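Local atomic coordinates of sugar ABC transporter substrate-binding protein (PDB entry 5U2P), a protein that probably binds a still unidentified solute, perhaps a sugar, in the periplasm as the substrate-binding component of an ABC transporter. Residues W220-L234 with A403-T415. Residues are numbered along the deposited sequence; the frame is centred on the assembly and turned at random. Where two conformers were deposited one is given.
Sequences WTHERALYPVLGAYL and APTAHTMLHRAQT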
ATOM      1  N   TRP A 220     -25.214  -1.049   1.947  1.00 39.45           N
ATOM      2  CA  TRP A 220     -24.460  -2.260   2.249  1.00 40.83           C
ATOM      3  C   TRP A 220     -25.237  -3.541   1.951  1.00 49.65           C
ATOM      4  O   TRP A 220     -24.624  -4.570   1.667  1.00 34.92           O
ATOM      5  CB  TRP A 220     -23.982  -2.242   3.715  1.00 44.84           C
ATOM      6  CG  TRP A 220     -22.841  -1.253   3.909  1.00 43.78           C
ATOM      7  CD1 TRP A 220     -22.927   0.008   4.426  1.00 38.52           C
ATOM      8  CD2 TRP A 220     -21.467  -1.437   3.541  1.00 38.90           C
ATOM      9  NE1 TRP A 220     -21.698   0.618   4.404  1.00 36.56           N
ATOM     10  CE2 TRP A 220     -20.782  -0.248   3.871  1.00 30.26           C
ATOM     11  CE3 TRP A 220     -20.749  -2.493   2.972  1.00 33.49           C
ATOM     12  CZ2 TRP A 220     -19.416  -0.090   3.653  1.00 34.59           C
ATOM     13  CZ3 TRP A 220     -19.393  -2.330   2.752  1.00 30.76           C
ATOM     14  CH2 TRP A 220     -18.743  -1.138   3.087  1.00 31.25           C
ATOM     15  N   THR A 221     -26.568  -3.493   1.983  1.00 44.13           N
ATOM     16  CA  THR A 221     -27.351  -4.706   1.753  1.00 40.22           C
ATOM     17  C   THR A 221     -27.351  -5.093   0.284  1.00 37.09           C
ATOM     18  O   THR A 221     -27.828  -6.163  -0.094  1.00 45.64           O
ATOM     19  CB  THR A 221     -28.803  -4.547   2.246  1.00 56.11           C
ATOM     20  OG1 THR A 221     -29.422  -3.439   1.587  1.00 46.73           O
ATOM     21  CG2 THR A 221     -28.818  -4.319   3.750  1.00 45.28           C
ATOM     22  N   HIS A 222     -26.825  -4.214  -0.554  1.00 33.43           N
ATOM     23  CA  HIS A 222     -26.659  -4.531  -1.956  1.00 33.72           C
ATOM     24  C   HIS A 222     -25.255  -5.131  -2.217  1.00 35.16           C
ATOM     25  O   HIS A 222     -24.983  -5.629  -3.316  1.00 36.21           O
ATOM     26  CB  HIS A 222     -26.910  -3.266  -2.787  1.00 68.09           C
ATOM     27  CG  HIS A 222     -28.292  -2.699  -2.611  1.00 88.30           C
ATOM     28  ND1 HIS A 222     -28.899  -2.588  -1.380  1.00100.00           N
ATOM     29  CD2 HIS A 222     -29.186  -2.204  -3.508  1.00 79.89           C
ATOM     30  CE1 HIS A 222     -30.103  -2.060  -1.522  1.00 86.01           C
ATOM     31  NE2 HIS A 222     -30.298  -1.818  -2.805  1.00 85.34           N
ATOM     32  N   GLU A 223     -24.373  -5.107  -1.219  1.00 36.53           N
ATOM     33  CA  GLU A 223     -22.982  -5.522  -1.445  1.00 34.25           C
ATOM     34  C   GLU A 223     -22.802  -7.031  -1.320  1.00 42.72           C
ATOM     35  O   GLU A 223     -21.991  -7.499  -0.520  1.00 31.12           O
ATOM     36  CB  GLU A 223     -22.038  -4.802  -0.466  1.00 31.36           C
ATOM     37  CG  GLU A 223     -22.115  -3.276  -0.543  1.00 40.72           C
ATOM     38  CD  GLU A 223     -21.585  -2.713  -1.855  1.00 49.22           C
ATOM     39  OE1 GLU A 223     -21.998  -1.598  -2.228  1.00 38.67           O
ATOM     40  OE2 GLU A 223     -20.757  -3.379  -2.513  1.00 31.30           O
ATOM     41  N   ARG A 224     -23.532  -7.806  -2.124  1.00 35.53           N
ATOM     42  CA  ARG A 224     -23.536  -9.251  -1.923  1.00 52.81           C
ATOM     43  C   ARG A 224     -22.239  -9.901  -2.433  1.00 41.50           C
ATOM     44  O   ARG A 224     -21.957 -11.065  -2.116  1.00 38.58           O
ATOM     45  CB  ARG A 224     -24.774  -9.887  -2.577  1.00 60.23           C
ATOM     46  CG  ARG A 224     -24.863  -9.749  -4.060  1.00 58.72           C
ATOM     47  CD  ARG A 224     -26.264 -10.128  -4.574  1.00 43.88           C
ATOM     48  NE  ARG A 224     -26.362  -9.901  -6.012  1.00 53.11           N
ATOM     49  CZ  ARG A 224     -25.988 -10.777  -6.939  1.00 66.19           C
ATOM     50  NH1 ARG A 224     -25.493 -11.957  -6.586  1.00 54.80           N
ATOM     51  NH2 ARG A 224     -26.111 -10.472  -8.223  1.00 82.11           N
ATOM     52  N   ALA A 225     -21.419  -9.145  -3.165  1.00 35.90           N
ATOM     53  CA  ALA A 225     -20.118  -9.654  -3.578  1.00 42.98           C
ATOM     54  C   ALA A 225     -19.263  -9.923  -2.343  1.00 33.92           C
ATOM     55  O   ALA A 225     -18.382 -10.778  -2.371  1.00 37.07           O
ATOM     56  CB  ALA A 225     -19.414  -8.666  -4.529  1.00 42.72           C
ATOM     57  N   LEU A 226     -19.538  -9.183  -1.268  1.00 30.41           N
ATOM     58  CA  LEU A 226     -18.810  -9.300  -0.002  1.00 32.46           C
ATOM     59  C   LEU A 226     -19.277 -10.458   0.874  1.00 31.06           C
ATOM     60  O   LEU A 226     -18.633 -10.759   1.891  1.00 29.46           O
ATOM     61  CB  LEU A 226     -18.939  -8.000   0.797  1.00 31.59           C
ATOM     62  CG  LEU A 226     -17.939  -6.898   0.443  1.00 56.18           C
ATOM     63  CD1 LEU A 226     -17.715  -6.808  -1.025  1.00 40.69           C
ATOM     64  CD2 LEU A 226     -18.397  -5.561   0.965  1.00 37.45           C
ATOM     65  N   TYR A 227     -20.416 -11.070   0.526  1.00 27.69           N
ATOM     66  CA  TYR A 227     -20.977 -12.167   1.327  1.00 30.88           C
ATOM     67  C   TYR A 227     -19.964 -13.294   1.619  1.00 28.78           C
ATOM     68  O   TYR A 227     -19.795 -13.691   2.787  1.00 28.66           O
ATOM     69  CB  TYR A 227     -22.222 -12.742   0.641  1.00 40.74           C
ATOM     70  CG  TYR A 227     -22.806 -13.955   1.339  1.00 38.05           C
ATOM     71  CD1 TYR A 227     -23.698 -13.811   2.394  1.00 38.66           C
ATOM     72  CD2 TYR A 227     -22.475 -15.243   0.932  1.00 44.10           C
ATOM     73  CE1 TYR A 227     -24.233 -14.923   3.040  1.00 40.11           C
ATOM     74  CE2 TYR A 227     -23.013 -16.361   1.565  1.00 43.83           C
ATOM     75  CZ  TYR A 227     -23.891 -16.190   2.616  1.00 47.25           C
ATOM     76  OH  TYR A 227     -24.419 -17.294   3.244  1.00 48.04           O
ATOM     77  N   PRO A 228     -19.292 -13.819   0.579  1.00 35.22           N
ATOM     78  CA  PRO A 228     -18.343 -14.903   0.855  1.00 34.79           C
ATOM     79  C   PRO A 228     -17.123 -14.497   1.684  1.00 39.08           C
ATOM     80  O   PRO A 228     -16.653 -15.321   2.461  1.00 31.76           O
ATOM     81  CB  PRO A 228     -17.922 -15.374  -0.547  1.00 48.95           C
ATOM     82  CG  PRO A 228     -18.295 -14.265  -1.464  1.00 58.74           C
ATOM     83  CD  PRO A 228     -19.500 -13.638  -0.871  1.00 38.34           C
ATOM     84  N   VAL A 229     -16.616 -13.267   1.549  0.63 29.50           N
ATOM     85  CA  VAL A 229     -15.418 -12.893   2.301  0.63 31.06           C
ATOM     86  C   VAL A 229     -15.776 -12.581   3.753  0.63 31.88           C
ATOM     87  O   VAL A 229     -14.975 -12.816   4.660  0.63 27.19           O
ATOM     88  CB  VAL A 229     -14.668 -11.687   1.668  0.63 35.78           C
ATOM     89  CG1 VAL A 229     -14.393 -11.958   0.193  0.63 54.79           C
ATOM     90  CG2 VAL A 229     -15.442 -10.401   1.833  0.63 41.29           C
ATOM     91  N   LEU A 230     -16.976 -12.056   3.982  1.00 30.38           N
ATOM     92  CA  LEU A 230     -17.453 -11.878   5.345  1.00 27.09           C
ATOM     93  C   LEU A 230     -17.634 -13.255   5.970  1.00 29.55           C
ATOM     94  O   LEU A 230     -17.313 -13.462   7.142  1.00 30.19           O
ATOM     95  CB  LEU A 230     -18.758 -11.066   5.372  1.00 26.77           C
ATOM     96  CG  LEU A 230     -18.557  -9.589   5.049  1.00 28.49           C
ATOM     97  CD1 LEU A 230     -19.902  -8.939   4.778  1.00 41.06           C
ATOM     98  CD2 LEU A 230     -17.841  -8.840   6.150  1.00 28.45           C
ATOM     99  N   GLY A 231     -18.124 -14.207   5.178  1.00 24.56           N
ATOM    100  CA  GLY A 231     -18.263 -15.582   5.628  1.00 26.69           C
ATOM    101  C   GLY A 231     -16.925 -16.165   6.091  1.00 28.13           C
ATOM    102  O   GLY A 231     -16.839 -16.818   7.129  1.00 30.09           O
ATOM    103  N   ALA A 232     -15.882 -15.931   5.302  1.00 25.09           N
ATOM    104  CA  ALA A 232     -14.529 -16.403   5.631  1.00 25.13           C
ATOM    105  C   ALA A 232     -14.039 -15.802   6.935  1.00 26.30           C
ATOM    106  O   ALA A 232     -13.501 -16.492   7.823  1.00 26.86           O
ATOM    107  CB  ALA A 232     -13.560 -16.048   4.485  1.00 28.45           C
ATOM    108  N   TYR A 233     -14.223 -14.492   7.043  1.00 32.93           N
ATOM    109  CA  TYR A 233     -13.853 -13.727   8.230  1.00 28.68           C
ATOM    110  C   TYR A 233     -14.495 -14.353   9.476  1.00 28.59           C
ATOM    111  O   TYR A 233     -13.835 -14.688  10.459  1.00 30.95           O
ATOM    112  CB  TYR A 233     -14.300 -12.276   8.016  1.00 32.07           C
ATOM    113  CG  TYR A 233     -13.600 -11.202   8.810  1.00 35.60           C
ATOM    114  CD1 TYR A 233     -12.229 -11.232   9.010  1.00 44.28           C
ATOM    115  CD2 TYR A 233     -14.307 -10.116   9.308  1.00 40.34           C
ATOM    116  CE1 TYR A 233     -11.591 -10.233   9.711  1.00 35.89           C
ATOM    117  CE2 TYR A 233     -13.671  -9.106  10.013  1.00 39.58           C
ATOM    118  CZ  TYR A 233     -12.309  -9.172  10.213  1.00 46.65           C
ATOM    119  OH  TYR A 233     -11.653  -8.177  10.918  1.00 35.85           O
ATOM    120  N   LEU A 234     -15.806 -14.540   9.391  1.00 25.43           N
ATOM    121  CA  LEU A 234     -16.600 -15.172  10.432  1.00 22.99           C
ATOM    122  C   LEU A 234     -16.101 -16.550  10.820  1.00 32.74           C
ATOM    123  O   LEU A 234     -16.078 -16.899  12.003  1.00 34.83           O
ATOM    124  CB  LEU A 234     -18.050 -15.251   9.943  1.00 25.44           C
ATOM    125  CG  LEU A 234     -18.781 -13.907   9.946  1.00 31.85           C
ATOM    126  CD1 LEU A 234     -20.083 -13.993   9.145  1.00 33.85           C
ATOM    127  CD2 LEU A 234     -19.064 -13.494  11.390  1.00 34.31           C
ATOM    128  N   ALA A 403     -22.255 -15.640  16.792  1.00 36.19           N
ATOM    129  CA  ALA A 403     -21.891 -14.924  15.572  1.00 33.62           C
ATOM    130  C   ALA A 403     -23.083 -14.739  14.630  1.00 38.19           C
ATOM    131  O   ALA A 403     -23.863 -15.669  14.409  1.00 33.86           O
ATOM    132  CB  ALA A 403     -20.774 -15.658  14.849  1.00 41.93           C
ATOM    133  N   PRO A 404     -23.205 -13.536  14.049  1.00 34.17           N
ATOM    134  CA  PRO A 404     -24.210 -13.270  13.022  1.00 32.92           C
ATOM    135  C   PRO A 404     -23.817 -13.885  11.680  1.00 40.51           C
ATOM    136  O   PRO A 404     -22.692 -14.369  11.527  1.00 34.10           O
ATOM    137  CB  PRO A 404     -24.216 -11.743  12.943  1.00 36.56           C
ATOM    138  CG  PRO A 404     -22.779 -11.381  13.185  1.00 42.70           C
ATOM    139  CD  PRO A 404     -22.295 -12.383  14.227  1.00 35.22           C
ATOM    140  N   THR A 405     -24.729 -13.854  10.714  1.00 27.27           N
ATOM    141  CA  THR A 405     -24.382 -14.200   9.338  1.00 26.40           C
ATOM    142  C   THR A 405     -23.842 -12.977   8.620  1.00 28.96           C
ATOM    143  O   THR A 405     -23.960 -11.854   9.107  1.00 27.13           O
ATOM    144  CB  THR A 405     -25.570 -14.703   8.550  1.00 32.06           C
ATOM    145  OG1 THR A 405     -26.567 -13.674   8.520  1.00 32.44           O
ATOM    146  CG2 THR A 405     -26.135 -15.990   9.160  1.00 33.64           C
ATOM    147  N   ALA A 406     -23.278 -13.190   7.437  1.00 28.32           N
ATOM    148  CA  ALA A 406     -22.796 -12.078   6.632  1.00 31.78           C
ATOM    149  C   ALA A 406     -23.965 -11.181   6.222  1.00 34.73           C
ATOM    150  O   ALA A 406     -23.818  -9.971   6.125  1.00 29.79           O
ATOM    151  CB  ALA A 406     -22.057 -12.585   5.409  1.00 32.51           C
ATOM    152  N   HIS A 407     -25.134 -11.768   5.998  1.00 30.23           N
ATOM    153  CA  HIS A 407     -26.314 -10.973   5.703  1.00 30.04           C
ATOM    154  C   HIS A 407     -26.598  -9.987   6.826  1.00 38.83           C
ATOM    155  O   HIS A 407     -26.899  -8.818   6.582  1.00 35.12           O
ATOM    156  CB  HIS A 407     -27.556 -11.849   5.508  1.00 33.18           C
ATOM    157  CG  HIS A 407     -27.499 -12.769   4.331  1.00 30.18           C
ATOM    158  ND1 HIS A 407     -27.633 -14.136   4.458  1.00 37.31           N
ATOM    159  CD2 HIS A 407     -27.430 -12.518   2.999  1.00 33.49           C
ATOM    160  CE1 HIS A 407     -27.605 -14.690   3.258  1.00 38.02           C
ATOM    161  NE2 HIS A 407     -27.488 -13.731   2.356  1.00 39.37           N
ATOM    162  N   THR A 408     -26.533 -10.475   8.061  1.00 31.49           N
ATOM    163  CA  THR A 408     -26.825  -9.645   9.209  1.00 35.70           C
ATOM    164  C   THR A 408     -25.766  -8.560   9.373  1.00 39.38           C
ATOM    165  O   THR A 408     -26.104  -7.419   9.687  1.00 31.73           O
ATOM    166  CB  THR A 408     -26.947 -10.500  10.477  1.00 42.04           C
ATOM    167  OG1 THR A 408     -28.125 -11.311  10.354  1.00 35.76           O
ATOM    168  CG2 THR A 408     -27.077  -9.617  11.704  1.00 35.15           C
ATOM    169  N   MET A 409     -24.500  -8.893   9.134  1.00 33.08           N
ATOM    170  CA  MET A 409     -23.443  -7.881   9.186  1.00 30.61           C
ATOM    171  C   MET A 409     -23.685  -6.758   8.176  1.00 36.28           C
ATOM    172  O   MET A 409     -23.455  -5.591   8.489  1.00 34.70           O
ATOM    173  CB  MET A 409     -22.065  -8.521   8.953  1.00 33.80           C
ATOM    174  CG  MET A 409     -21.680  -9.517  10.033  1.00 35.96           C
ATOM    175  SD  MET A 409     -20.162 -10.413   9.638  1.00 34.30           S
ATOM    176  CE  MET A 409     -18.928  -9.136   9.917  1.00 35.39           C
ATOM    177  N   LEU A 410     -24.176  -7.084   6.985  1.00 31.05           N
ATOM    178  CA  LEU A 410     -24.432  -6.033   6.011  1.00 32.29           C
ATOM    179  C   LEU A 410     -25.614  -5.177   6.456  1.00 44.72           C
ATOM    180  O   LEU A 410     -25.607  -3.972   6.243  1.00 34.19           O
ATOM    181  CB  LEU A 410     -24.671  -6.614   4.617  1.00 31.61           C
ATOM    182  CG  LEU A 410     -23.472  -7.301   3.967  1.00 27.13           C
ATOM    183  CD1 LEU A 410     -23.931  -8.044   2.714  1.00 36.05           C
ATOM    184  CD2 LEU A 410     -22.356  -6.302   3.634  1.00 29.76           C
ATOM    185  N   HIS A 411     -26.628  -5.785   7.073  1.00 37.71           N
ATOM    186  CA  HIS A 411     -27.758  -5.005   7.570  1.00 35.50           C
ATOM    187  C   HIS A 411     -27.318  -4.063   8.677  1.00 33.02           C
ATOM    188  O   HIS A 411     -27.764  -2.917   8.747  1.00 45.96           O
ATOM    189  CB  HIS A 411     -28.866  -5.917   8.094  1.00 37.00           C
ATOM    190  CG  HIS A 411     -29.831  -6.338   7.041  1.00 44.71           C
ATOM    191  ND1 HIS A 411     -29.642  -7.459   6.267  1.00 47.51           N
ATOM    192  CD2 HIS A 411     -30.988  -5.777   6.624  1.00 47.02           C
ATOM    193  CE1 HIS A 411     -30.655  -7.579   5.424  1.00 53.16           C
ATOM    194  NE2 HIS A 411     -31.479  -6.568   5.615  1.00 43.69           N
ATOM    195  N   ARG A 412     -26.456  -4.560   9.550  1.00 32.27           N
ATOM    196  CA  ARG A 412     -25.995  -3.771  10.681  1.00 53.08           C
ATOM    197  C   ARG A 412     -25.201  -2.581  10.156  1.00 68.87           C
ATOM    198  O   ARG A 412     -25.359  -1.458  10.634  1.00 44.42           O
ATOM    199  CB  ARG A 412     -25.146  -4.612  11.631  1.00 39.38           C
ATOM    200  CG  ARG A 412     -25.924  -5.571  12.527  1.00 62.07           C
ATOM    201  CD  ARG A 412     -25.015  -6.286  13.529  1.00 82.61           C
ATOM    202  NE  ARG A 412     -25.764  -7.224  14.369  1.00 95.45           N
ATOM    203  CZ  ARG A 412     -25.230  -8.266  15.008  1.00 94.52           C
ATOM    204  NH1 ARG A 412     -23.936  -8.526  14.905  1.00 45.53           N
ATOM    205  NH2 ARG A 412     -25.993  -9.063  15.748  1.00 81.17           N
ATOM    206  N   ALA A 413     -24.359  -2.829   9.154  1.00 45.10           N
ATOM    207  CA  ALA A 413     -23.579  -1.754   8.540  1.00 48.73           C
ATOM    208  C   ALA A 413     -24.503  -0.672   7.989  1.00 52.36           C
ATOM    209  O   ALA A 413     -24.249   0.518   8.161  1.00 52.27           O
ATOM    210  CB  ALA A 413     -22.679  -2.302   7.433  1.00 37.13           C
ATOM    211  N   GLN A 414     -25.587  -1.092   7.348  1.00 38.40           N
ATOM    212  CA  GLN A 414     -26.506  -0.156   6.711  1.00 39.20           C
ATOM    213  C   GLN A 414     -27.354   0.570   7.747  1.00 71.48           C
ATOM    214  O   GLN A 414     -27.733   1.722   7.545  1.00 59.62           O
ATOM    215  CB  GLN A 414     -27.394  -0.890   5.702  1.00 43.41           C
ATOM    216  CG  GLN A 414     -28.303   0.009   4.872  1.00 54.31           C
ATOM    217  CD  GLN A 414     -27.538   0.948   3.951  1.00 71.02           C
ATOM    218  OE1 GLN A 414     -26.321   0.880   3.835  1.00 49.05           O
ATOM    219  NE2 GLN A 414     -28.262   1.829   3.289  1.00 66.91           N
ATOM    220  N   THR A 415     -27.641  -0.101   8.859  1.00 55.19           N
ATOM    221  CA  THR A 415     -28.435   0.499   9.925  1.00 70.82           C
ATOM    222  C   THR A 415     -27.658   1.633  10.581  1.00 65.13           C
ATOM    223  O   THR A 415     -28.223   2.670  10.928  1.00 78.38           O
ATOM    224  CB  THR A 415     -28.834  -0.560  10.970  1.00 64.59           C
ATOM    225  OG1 THR A 415     -29.742  -1.486  10.362  1.00 57.71           O
ATOM    226  CG2 THR A 415     -29.508   0.071  12.182  1.00 74.33           C
TER
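A413 lays its methyl over one face of the W220 indole, a CH-pi contact with CB 3.9 Å from the centroid of the five-membered ring, while L226 CD2, from W220's own segment, meets the edge of the indole in plane. The H411 imidazole carries T221 CG2 almost over its centre, 3.8 Å from the ring centroid. That imidazole is held in place from its own helix: ND1 donates, nearly in the ring plane, to H407 O, which also accepts from H411 N on the opposite face of its carbonyl. On the H407 ring, Y227 CE1 sits above one face near the rim, the two ring planes inclined at 37°.

Between the rings, L410 packs CD2 against L230 CD1 (3.8 Å), and A406 CB abuts L230 CB (3.6 Å). Farther along, L234 CD1 reaches M409 SD (3.6 Å), the two side chains running past each other in opposite directions. The cross-segment hydrogen bond goes from W220 N to Q414 OE1 (2.9 Å); the Q414 side chain, bent at chi2 (65°), presents OE1 to this N-H, which lies well above the plane of the side-chain amide rather than on a lone pair.

Helices 227-234 and 406-415 cross steeply, at 107° with a closest approach of the axes of 9.4 Å, packing the last helix of the chain, 406-417, against helix 227-238 and the 3-10 turn 220-222 before it. W220 also meets F395 edge-to-face, and helix 191-214 adjoins the contact, where E223 forms a salt bridge with R212 and L230 touches L193.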